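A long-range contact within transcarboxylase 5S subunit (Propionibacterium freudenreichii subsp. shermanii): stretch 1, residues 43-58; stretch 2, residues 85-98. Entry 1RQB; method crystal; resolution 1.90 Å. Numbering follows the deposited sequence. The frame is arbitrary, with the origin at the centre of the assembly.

Stretch 1, residues 43-58: RMAMEDMVGACADIDA
Stretch 2 85-98: ERLRTFRKLMPNSR

The two stretches pack through an apolar seam of selenomethionine and cysteine side chains around Phe-90, closed at one end by an arginine and at the other by an aspartate that binds a turn, burying 661 Å² in all. Helix 85-93 and the helix that includes Cys-53 and Ile-56 run at 60° between their N-to-C directions, their axes 10.1 Å apart at closest approach. The CA atoms of Met-46 and Arg-86 lie 7.2 Å apart, those of Cys-53 and Leu-93 6.0 Å, and those of Asp-57 and Met-94 5.0 Å, so both chains advance in the same sense as they converge.

The methionines are selenomethionines. Met-46 (chi1 t, chi2 p, chi3 t) lays its CE over one face of the Phe-90 ring (chi1 -81°, chi2 151°), 3.6 Å from the centroid; the same CE lies 3.4 Å from Thr-89 CB. The ring edge receives Met-49 SE, 4.0 Å from Phe-90 CZ, and Cys-53 SG, 3.8 Å from Phe-90 CD2. These flexible or compact side chains fit closely around a rigid ring. Cys-53 CB also meets Leu-93 CB at 3.7 Å, while Ile-56 CG2 lies 3.8 Å from Met-94 SE.

Arg-86, extended through chi1 and chi2 (both t), brings its guanidinium under Met-49 CE, which covers one face. Arg-86 NH2 donates a weak hydrogen bond to Met-44 O (3.3 Å), and water 1 links Met-44 O to Arg-86 NH1.

Past the helix, Met-94 to Ser-97 form a type I turn. The CA-to-CB bond of Asp-57 points toward stretch 2, and with chi1 t and chi2 74° the carboxylate meets the turn: Asp-57 OD1 accepts from Asn-96 N (3.0 Å) and Ser-97 OG (2.7 Å), and OD2 from Asn-96 ND2 (2.9 Å). A carboxylate suits this site because its two oxygens can accept all three donors. Within stretch 2, Arg-91 NH2 braces the turn through Met-94 O and Ser-97 O, both at 2.8 Å.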

ATOM      1  N   ARG A  43      16.721  -5.553 -12.222  1.00 13.88           N
ATOM      2  CA  ARG A  43      18.111  -5.092 -12.348  1.00 12.30           C
ATOM      3  C   ARG A  43      18.936  -5.250 -11.068  1.00 16.89           C
ATOM      4  O   ARG A  43      20.113  -4.896 -11.057  1.00 15.36           O
ATOM      5  CB  ARG A  43      18.140  -3.622 -12.761  1.00 14.48           C
ATOM      6  CG  ARG A  43      17.601  -3.317 -14.155  1.00 12.08           C
ATOM      7  CD  ARG A  43      18.378  -4.083 -15.211  1.00 15.20           C
ATOM      8  NE  ARG A  43      18.284  -3.455 -16.530  1.00 14.21           N
ATOM      9  CZ  ARG A  43      17.225  -3.468 -17.327  1.00 17.41           C
ATOM     10  NH1 ARG A  43      16.109  -4.089 -16.969  1.00 18.91           N
ATOM     11  NH2 ARG A  43      17.294  -2.849 -18.500  1.00 17.13           N
HETATM   12  N   MSE A  44      18.367  -5.794 -10.000  1.00 14.02           N
HETATM   13  CA  MSE A  44      19.116  -5.898  -8.739  1.00 17.23           C
HETATM   14  C   MSE A  44      20.427  -6.671  -8.910  1.00 17.74           C
HETATM   15  O   MSE A  44      20.436  -7.823  -9.338  1.00 17.17           O
HETATM   16  CB  MSE A  44      18.296  -6.592  -7.660  1.00 19.25           C
HETATM   17  CG  MSE A  44      19.089  -6.762  -6.394  1.00 22.26           C
HETATM   18 SE   MSE A  44      18.833  -5.237  -5.273  1.00 43.95          SE
HETATM   19  CE  MSE A  44      17.345  -5.917  -4.413  1.00 17.27           C
ATOM     20  N   ALA A  45      21.525  -6.042  -8.505  1.00 15.47           N
ATOM     21  CA  ALA A  45      22.856  -6.659  -8.608  1.00 15.27           C
ATOM     22  C   ALA A  45      23.101  -7.562  -7.398  1.00 17.22           C
ATOM     23  O   ALA A  45      22.713  -7.242  -6.275  1.00 15.14           O
ATOM     24  CB  ALA A  45      23.924  -5.579  -8.676  1.00 17.25           C
HETATM   25  N   MSE A  46      23.784  -8.676  -7.639  1.00 16.23           N
HETATM   26  CA  MSE A  46      24.088  -9.647  -6.577  1.00 21.04           C
HETATM   27  C   MSE A  46      24.831  -8.954  -5.432  1.00 20.09           C
HETATM   28  O   MSE A  46      24.586  -9.244  -4.262  1.00 17.75           O
HETATM   29  CB  MSE A  46      24.934 -10.797  -7.141  1.00 25.43           C
HETATM   30  CG  MSE A  46      25.180 -11.902  -6.133  1.00 29.22           C
HETATM   31 SE   MSE A  46      23.471 -12.641  -5.483  1.00 43.89          SE
HETATM   32  CE  MSE A  46      24.070 -14.460  -5.140  1.00 28.57           C
ATOM     33  N   GLU A  47      25.719  -8.019  -5.771  1.00 17.04           N
ATOM     34  CA  GLU A  47      26.502  -7.288  -4.764  1.00 15.93           C
ATOM     35  C   GLU A  47      25.583  -6.573  -3.770  1.00 17.66           C
ATOM     36  O   GLU A  47      25.930  -6.402  -2.602  1.00 15.72           O
ATOM     37  CB  GLU A  47      27.415  -6.253  -5.453  1.00 19.60           C
ATOM     38  CG  GLU A  47      26.667  -5.240  -6.319  1.00 26.97           C
ATOM     39  CD  GLU A  47      27.578  -4.394  -7.211  0.50 27.97           C
ATOM     40  OE1 GLU A  47      28.344  -4.978  -8.012  0.50 28.02           O
ATOM     41  OE2 GLU A  47      27.510  -3.144  -7.121  0.50 23.94           O
ATOM     42  N   ASP A  48      24.402  -6.172  -4.224  1.00 16.05           N
ATOM     43  CA  ASP A  48      23.467  -5.427  -3.368  1.00 16.31           C
ATOM     44  C   ASP A  48      22.547  -6.358  -2.573  1.00 17.89           C
ATOM     45  O   ASP A  48      21.776  -5.887  -1.736  1.00 20.81           O
ATOM     46  CB  ASP A  48      22.617  -4.472  -4.224  1.00 16.30           C
ATOM     47  CG  ASP A  48      23.409  -3.255  -4.722  1.00 21.26           C
ATOM     48  OD1 ASP A  48      24.289  -2.771  -3.982  1.00 20.28           O
ATOM     49  OD2 ASP A  48      23.141  -2.761  -5.841  1.00 17.80           O
HETATM   50  N   MSE A  49      22.626  -7.666  -2.796  1.00 16.39           N
HETATM   51  CA  MSE A  49      21.731  -8.603  -2.098  1.00 18.18           C
HETATM   52  C   MSE A  49      22.452  -9.495  -1.084  1.00 19.26           C
HETATM   53  O   MSE A  49      21.892  -9.806  -0.034  1.00 17.52           O
HETATM   54  CB  MSE A  49      21.028  -9.534  -3.101  1.00 18.22           C
HETATM   55  CG  MSE A  49      20.103  -8.867  -4.093  1.00 24.23           C
HETATM   56 SE   MSE A  49      19.129 -10.199  -5.179  1.00 32.64          SE
HETATM   57  CE  MSE A  49      20.394 -10.425  -6.632  1.00 24.95           C
ATOM     58  N   VAL A  50      23.674  -9.930  -1.387  1.00 19.74           N
ATOM     59  CA  VAL A  50      24.382 -10.885  -0.520  1.00 22.63           C
ATOM     60  C   VAL A  50      24.458 -10.444   0.942  1.00 20.40           C
ATOM     61  O   VAL A  50      24.428 -11.283   1.840  1.00 17.73           O
ATOM     62  CB  VAL A  50      25.814 -11.201  -1.023  1.00 26.99           C
ATOM     63  CG1 VAL A  50      25.734 -11.938  -2.359  1.00 30.96           C
ATOM     64  CG2 VAL A  50      26.636  -9.924  -1.144  1.00 25.23           C
ATOM     65  N   GLY A  51      24.565  -9.144   1.185  1.00 19.16           N
ATOM     66  CA  GLY A  51      24.653  -8.660   2.550  1.00 15.93           C
ATOM     67  C   GLY A  51      23.450  -8.934   3.440  1.00 17.65           C
ATOM     68  O   GLY A  51      23.546  -8.818   4.661  1.00 18.02           O
ATOM     69  N   ALA A  52      22.320  -9.320   2.855  1.00 15.26           N
ATOM     70  CA  ALA A  52      21.114  -9.580   3.654  1.00 14.02           C
ATOM     71  C   ALA A  52      20.841 -11.082   3.771  1.00 12.14           C
ATOM     72  O   ALA A  52      19.940 -11.492   4.501  1.00 15.31           O
ATOM     73  CB  ALA A  52      19.902  -8.888   3.003  1.00 14.78           C
ATOM     74  N   CYS A  53      21.619 -11.903   3.076  1.00 15.59           N
ATOM     75  CA  CYS A  53      21.367 -13.353   3.053  1.00 17.51           C
ATOM     76  C   CYS A  53      21.416 -13.999   4.439  1.00 16.46           C
ATOM     77  O   CYS A  53      20.572 -14.835   4.758  1.00 15.11           O
ATOM     78  CB  CYS A  53      22.337 -14.047   2.100  1.00 16.61           C
ATOM     79  SG  CYS A  53      21.889 -13.814   0.355  1.00 25.38           S
ATOM     80  N   ALA A  54      22.388 -13.636   5.264  1.00 17.33           N
ATOM     81  CA  ALA A  54      22.478 -14.252   6.596  1.00 16.39           C
ATOM     82  C   ALA A  54      21.203 -13.966   7.393  1.00 17.92           C
ATOM     83  O   ALA A  54      20.651 -14.855   8.040  1.00 14.22           O
ATOM     84  CB  ALA A  54      23.711 -13.722   7.349  1.00 20.21           C
ATOM     85  N   ASP A  55      20.720 -12.726   7.344  1.00 15.13           N
ATOM     86  CA  ASP A  55      19.503 -12.379   8.092  1.00 12.68           C
ATOM     87  C   ASP A  55      18.275 -13.053   7.479  1.00 13.07           C
ATOM     88  O   ASP A  55      17.394 -13.515   8.203  1.00 13.69           O
ATOM     89  CB  ASP A  55      19.329 -10.869   8.147  1.00 15.54           C
ATOM     90  CG  ASP A  55      20.355 -10.215   9.059  1.00 22.34           C
ATOM     91  OD1 ASP A  55      20.540 -10.723  10.191  1.00 23.78           O
ATOM     92  OD2 ASP A  55      20.967  -9.208   8.650  1.00 27.40           O
ATOM     93  N   ILE A  56      18.209 -13.112   6.152  1.00 12.87           N
ATOM     94  CA  ILE A  56      17.068 -13.762   5.491  1.00 13.09           C
ATOM     95  C   ILE A  56      17.013 -15.236   5.904  1.00 14.28           C
ATOM     96  O   ILE A  56      15.954 -15.769   6.230  1.00 11.87           O
ATOM     97  CB  ILE A  56      17.198 -13.651   3.943  1.00 11.37           C
ATOM     98  CG1 ILE A  56      16.906 -12.206   3.524  1.00 10.89           C
ATOM     99  CG2 ILE A  56      16.244 -14.629   3.244  1.00 10.60           C
ATOM    100  CD1 ILE A  56      17.104 -11.910   2.032  1.00 12.55           C
ATOM    101  N   ASP A  57      18.183 -15.870   5.926  1.00 13.34           N
ATOM    102  CA  ASP A  57      18.320 -17.293   6.272  1.00 17.73           C
ATOM    103  C   ASP A  57      17.865 -17.576   7.706  1.00 16.14           C
ATOM    104  O   ASP A  57      17.432 -18.688   8.003  1.00 17.56           O
ATOM    105  CB  ASP A  57      19.787 -17.737   6.114  1.00 18.43           C
ATOM    106  CG  ASP A  57      19.983 -19.223   6.397  1.00 24.77           C
ATOM    107  OD1 ASP A  57      19.601 -20.063   5.547  1.00 22.97           O
ATOM    108  OD2 ASP A  57      20.507 -19.552   7.477  1.00 28.81           O
ATOM    109  N   ALA A  58      17.944 -16.601   8.605  1.00 15.85           N
ATOM    110  CA  ALA A  58      17.563 -16.856  10.002  1.00 17.29           C
ATOM    111  C   ALA A  58      16.229 -16.199  10.366  1.00 17.99           C
ATOM    112  O   ALA A  58      15.834 -16.216  11.532  1.00 16.74           O
ATOM    113  CB  ALA A  58      18.646 -16.330  10.938  1.00 17.90           C
ATOM    114  N   GLU A  85      26.028 -19.110 -11.077  1.00 14.90           N
ATOM    115  CA  GLU A  85      26.918 -18.705  -9.979  1.00 16.08           C
ATOM    116  C   GLU A  85      26.083 -18.021  -8.895  1.00 14.37           C
ATOM    117  O   GLU A  85      26.366 -18.145  -7.704  1.00 14.16           O
ATOM    118  CB  GLU A  85      27.993 -17.744 -10.493  1.00 23.32           C
ATOM    119  CG  GLU A  85      28.959 -17.254  -9.426  1.00 35.36           C
ATOM    120  CD  GLU A  85      29.880 -18.345  -8.901  1.00 44.00           C
ATOM    121  OE1 GLU A  85      30.750 -18.025  -8.057  1.00 51.11           O
ATOM    122  OE2 GLU A  85      29.741 -19.516  -9.328  1.00 46.20           O
ATOM    123  N   ARG A  86      25.048 -17.294  -9.310  1.00 14.66           N
ATOM    124  CA  ARG A  86      24.175 -16.620  -8.338  1.00 10.91           C
ATOM    125  C   ARG A  86      23.457 -17.675  -7.493  1.00 11.91           C
ATOM    126  O   ARG A  86      23.365 -17.554  -6.272  1.00 11.34           O
ATOM    127  CB  ARG A  86      23.142 -15.730  -9.053  1.00 13.87           C
ATOM    128  CG  ARG A  86      22.105 -15.121  -8.097  1.00 15.09           C
ATOM    129  CD  ARG A  86      21.042 -14.253  -8.802  1.00 18.05           C
ATOM    130  NE  ARG A  86      21.595 -13.009  -9.334  1.00 19.61           N
ATOM    131  CZ  ARG A  86      20.859 -11.978  -9.751  1.00 21.87           C
ATOM    132  NH1 ARG A  86      19.533 -12.042  -9.711  1.00 16.30           N
ATOM    133  NH2 ARG A  86      21.450 -10.863 -10.172  1.00 15.57           N
ATOM    134  N   LEU A  87      22.953 -18.716  -8.151  1.00 11.25           N
ATOM    135  CA  LEU A  87      22.258 -19.799  -7.440  1.00 11.89           C
ATOM    136  C   LEU A  87      23.224 -20.479  -6.467  1.00 13.73           C
ATOM    137  O   LEU A  87      22.877 -20.729  -5.314  1.00 13.31           O
ATOM    138  CB  LEU A  87      21.704 -20.835  -8.428  1.00 10.28           C
ATOM    139  CG  LEU A  87      21.118 -22.122  -7.824  1.00 16.28           C
ATOM    140  CD1 LEU A  87      20.035 -21.785  -6.795  1.00 18.05           C
ATOM    141  CD2 LEU A  87      20.545 -22.979  -8.938  1.00 15.25           C
ATOM    142  N   ARG A  88      24.435 -20.792  -6.923  1.00 14.01           N
ATOM    143  CA  ARG A  88      25.405 -21.434  -6.026  1.00 15.09           C
ATOM    144  C   ARG A  88      25.707 -20.548  -4.816  1.00 14.14           C
ATOM    145  O   ARG A  88      25.817 -21.032  -3.689  1.00 14.83           O
ATOM    146  CB  ARG A  88      26.702 -21.775  -6.771  1.00 16.51           C
ATOM    147  CG  ARG A  88      26.555 -23.029  -7.619  1.00 22.46           C
ATOM    148  CD  ARG A  88      27.859 -23.441  -8.284  1.00 25.49           C
ATOM    149  NE  ARG A  88      28.221 -22.606  -9.421  1.00 29.92           N
ATOM    150  CZ  ARG A  88      27.922 -22.914 -10.680  1.00 29.02           C
ATOM    151  NH1 ARG A  88      27.261 -24.030 -10.948  1.00 27.77           N
ATOM    152  NH2 ARG A  88      28.286 -22.113 -11.671  1.00 30.61           N
ATOM    153  N   THR A  89      25.835 -19.249  -5.053  1.00 14.52           N
ATOM    154  CA  THR A  89      26.143 -18.308  -3.967  1.00 14.43           C
ATOM    155  C   THR A  89      24.989 -18.271  -2.963  1.00 17.18           C
ATOM    156  O   THR A  89      25.214 -18.320  -1.754  1.00 13.59           O
ATOM    157  CB  THR A  89      26.407 -16.893  -4.516  1.00 17.99           C
ATOM    158  OG1 THR A  89      27.551 -16.933  -5.375  1.00 19.17           O
ATOM    159  CG2 THR A  89      26.689 -15.921  -3.379  1.00 19.03           C
ATOM    160  N   PHE A  90      23.757 -18.202  -3.456  1.00 16.57           N
ATOM    161  CA  PHE A  90      22.594 -18.169  -2.557  1.00 15.69           C
ATOM    162  C   PHE A  90      22.530 -19.454  -1.730  1.00 15.83           C
ATOM    163  O   PHE A  90      22.198 -19.423  -0.546  1.00 13.59           O
ATOM    164  CB  PHE A  90      21.303 -18.021  -3.361  1.00 14.55           C
ATOM    165  CG  PHE A  90      21.003 -16.600  -3.791  1.00 17.37           C
ATOM    166  CD1 PHE A  90      20.290 -16.354  -4.962  1.00 17.51           C
ATOM    167  CD2 PHE A  90      21.399 -15.518  -3.016  1.00 19.56           C
ATOM    168  CE1 PHE A  90      19.974 -15.040  -5.358  1.00 18.29           C
ATOM    169  CE2 PHE A  90      21.087 -14.199  -3.404  1.00 22.34           C
ATOM    170  CZ  PHE A  90      20.372 -13.970  -4.581  1.00 19.51           C
ATOM    171  N   ARG A  91      22.849 -20.586  -2.353  1.00 12.09           N
ATOM    172  CA  ARG A  91      22.791 -21.879  -1.655  1.00 11.25           C
ATOM    173  C   ARG A  91      23.793 -21.889  -0.497  1.00 12.96           C
ATOM    174  O   ARG A  91      23.518 -22.418   0.578  1.00 15.13           O
ATOM    175  CB  ARG A  91      23.146 -23.013  -2.624  1.00 13.79           C
ATOM    176  CG  ARG A  91      23.206 -24.418  -2.019  1.00 14.73           C
ATOM    177  CD  ARG A  91      21.854 -24.941  -1.540  1.00 15.45           C
ATOM    178  NE  ARG A  91      21.302 -24.255  -0.374  1.00 16.34           N
ATOM    179  CZ  ARG A  91      20.050 -24.430   0.047  1.00 14.89           C
ATOM    180  NH1 ARG A  91      19.242 -25.250  -0.615  1.00 12.46           N
ATOM    181  NH2 ARG A  91      19.616 -23.819   1.143  1.00 10.36           N
ATOM    182  N   LYS A  92      24.953 -21.298  -0.739  1.00 14.92           N
ATOM    183  CA  LYS A  92      26.042 -21.253   0.249  1.00 15.56           C
ATOM    184  C   LYS A  92      25.755 -20.248   1.368  1.00 19.13           C
ATOM    185  O   LYS A  92      26.025 -20.525   2.536  1.00 16.41           O
ATOM    186  CB  LYS A  92      27.347 -20.883  -0.465  1.00 21.01           C
ATOM    187  CG  LYS A  92      28.526 -20.648   0.452  1.00 29.51           C
ATOM    188  CD  LYS A  92      29.791 -20.323  -0.343  1.00 33.80           C
ATOM    189  CE  LYS A  92      29.600 -19.125  -1.277  1.00 38.93           C
ATOM    190  NZ  LYS A  92      29.069 -17.907  -0.590  1.00 42.14           N
ATOM    191  N   LEU A  93      25.193 -19.091   1.031  1.00 16.03           N
ATOM    192  CA  LEU A  93      24.947 -18.056   2.047  1.00 17.70           C
ATOM    193  C   LEU A  93      23.656 -18.301   2.834  1.00 16.16           C
ATOM    194  O   LEU A  93      23.450 -17.689   3.880  1.00 18.98           O
ATOM    195  CB  LEU A  93      24.908 -16.672   1.396  1.00 15.75           C
ATOM    196  CG  LEU A  93      26.221 -16.255   0.736  1.00 20.70           C
ATOM    197  CD1 LEU A  93      26.049 -14.899   0.065  1.00 21.29           C
ATOM    198  CD2 LEU A  93      27.330 -16.206   1.778  1.00 24.06           C
HETATM  199  N   MSE A  94      22.772 -19.160   2.343  1.00 13.80           N
HETATM  200  CA  MSE A  94      21.526 -19.450   3.070  1.00 17.02           C
HETATM  201  C   MSE A  94      21.350 -20.968   3.143  1.00 17.65           C
HETATM  202  O   MSE A  94      20.387 -21.528   2.621  1.00 17.39           O
HETATM  203  CB  MSE A  94      20.341 -18.802   2.339  1.00 17.23           C
HETATM  204  CG  MSE A  94      20.521 -17.305   2.152  1.00 17.63           C
HETATM  205 SE   MSE A  94      18.963 -16.429   1.375  1.00 26.43          SE
HETATM  206  CE  MSE A  94      19.109 -17.078  -0.465  1.00 18.46           C
ATOM    207  N   PRO A  95      22.280 -21.656   3.824  1.00 19.60           N
ATOM    208  CA  PRO A  95      22.244 -23.117   3.958  1.00 20.94           C
ATOM    209  C   PRO A  95      21.059 -23.756   4.686  1.00 21.38           C
ATOM    210  O   PRO A  95      20.787 -24.942   4.511  1.00 22.42           O
ATOM    211  CB  PRO A  95      23.568 -23.419   4.658  1.00 22.98           C
ATOM    212  CG  PRO A  95      23.695 -22.253   5.591  1.00 20.91           C
ATOM    213  CD  PRO A  95      23.324 -21.077   4.693  1.00 20.82           C
ATOM    214  N   ASN A  96      20.336 -22.990   5.489  1.00 21.00           N
ATOM    215  CA  ASN A  96      19.222 -23.577   6.248  1.00 24.20           C
ATOM    216  C   ASN A  96      17.866 -23.249   5.620  1.00 24.78           C
ATOM    217  O   ASN A  96      16.830 -23.604   6.183  1.00 23.87           O
ATOM    218  CB  ASN A  96      19.231 -23.030   7.672  1.00 24.64           C
ATOM    219  CG  ASN A  96      20.585 -23.173   8.331  1.00 29.29           C
ATOM    220  OD1 ASN A  96      21.096 -24.282   8.474  1.00 27.66           O
ATOM    221  ND2 ASN A  96      21.180 -22.051   8.722  1.00 27.60           N
ATOM    222  N   SER A  97      17.851 -22.617   4.453  1.00 17.97           N
ATOM    223  CA  SER A  97      16.564 -22.202   3.877  1.00 17.95           C
ATOM    224  C   SER A  97      16.154 -23.056   2.675  1.00 17.94           C
ATOM    225  O   SER A  97      16.988 -23.641   1.987  1.00 14.85           O
ATOM    226  CB  SER A  97      16.658 -20.748   3.396  1.00 20.15           C
ATOM    227  OG  SER A  97      17.164 -19.899   4.400  1.00 22.52           O
ATOM    228  N   ARG A  98      14.842 -23.104   2.445  1.00 13.65           N
ATOM    229  CA  ARG A  98      14.317 -23.774   1.248  1.00 16.33           C
ATOM    230  C   ARG A  98      14.389 -22.744   0.120  1.00 16.64           C
ATOM    231  O   ARG A  98      13.689 -21.733   0.167  1.00 16.69           O
ATOM    232  CB  ARG A  98      12.835 -24.170   1.374  1.00 15.73           C
ATOM    233  CG  ARG A  98      12.477 -25.178   2.431  1.00 20.82           C
ATOM    234  CD  ARG A  98      11.013 -25.606   2.238  1.00 22.08           C
ATOM    235  NE  ARG A  98      10.587 -26.548   3.267  1.00 23.54           N
ATOM    236  CZ  ARG A  98      10.303 -26.208   4.522  1.00 31.37           C
ATOM    237  NH1 ARG A  98      10.391 -24.937   4.922  1.00 21.84           N
ATOM    238  NH2 ARG A  98       9.947 -27.149   5.385  1.00 29.61           N
TER
HETATM  239  O   HOH W   1      18.766  -9.396 -10.799  1.00 21.57           O
HETATM  240  O   HOH W   2      15.024 -20.087   5.944  1.00 27.25           O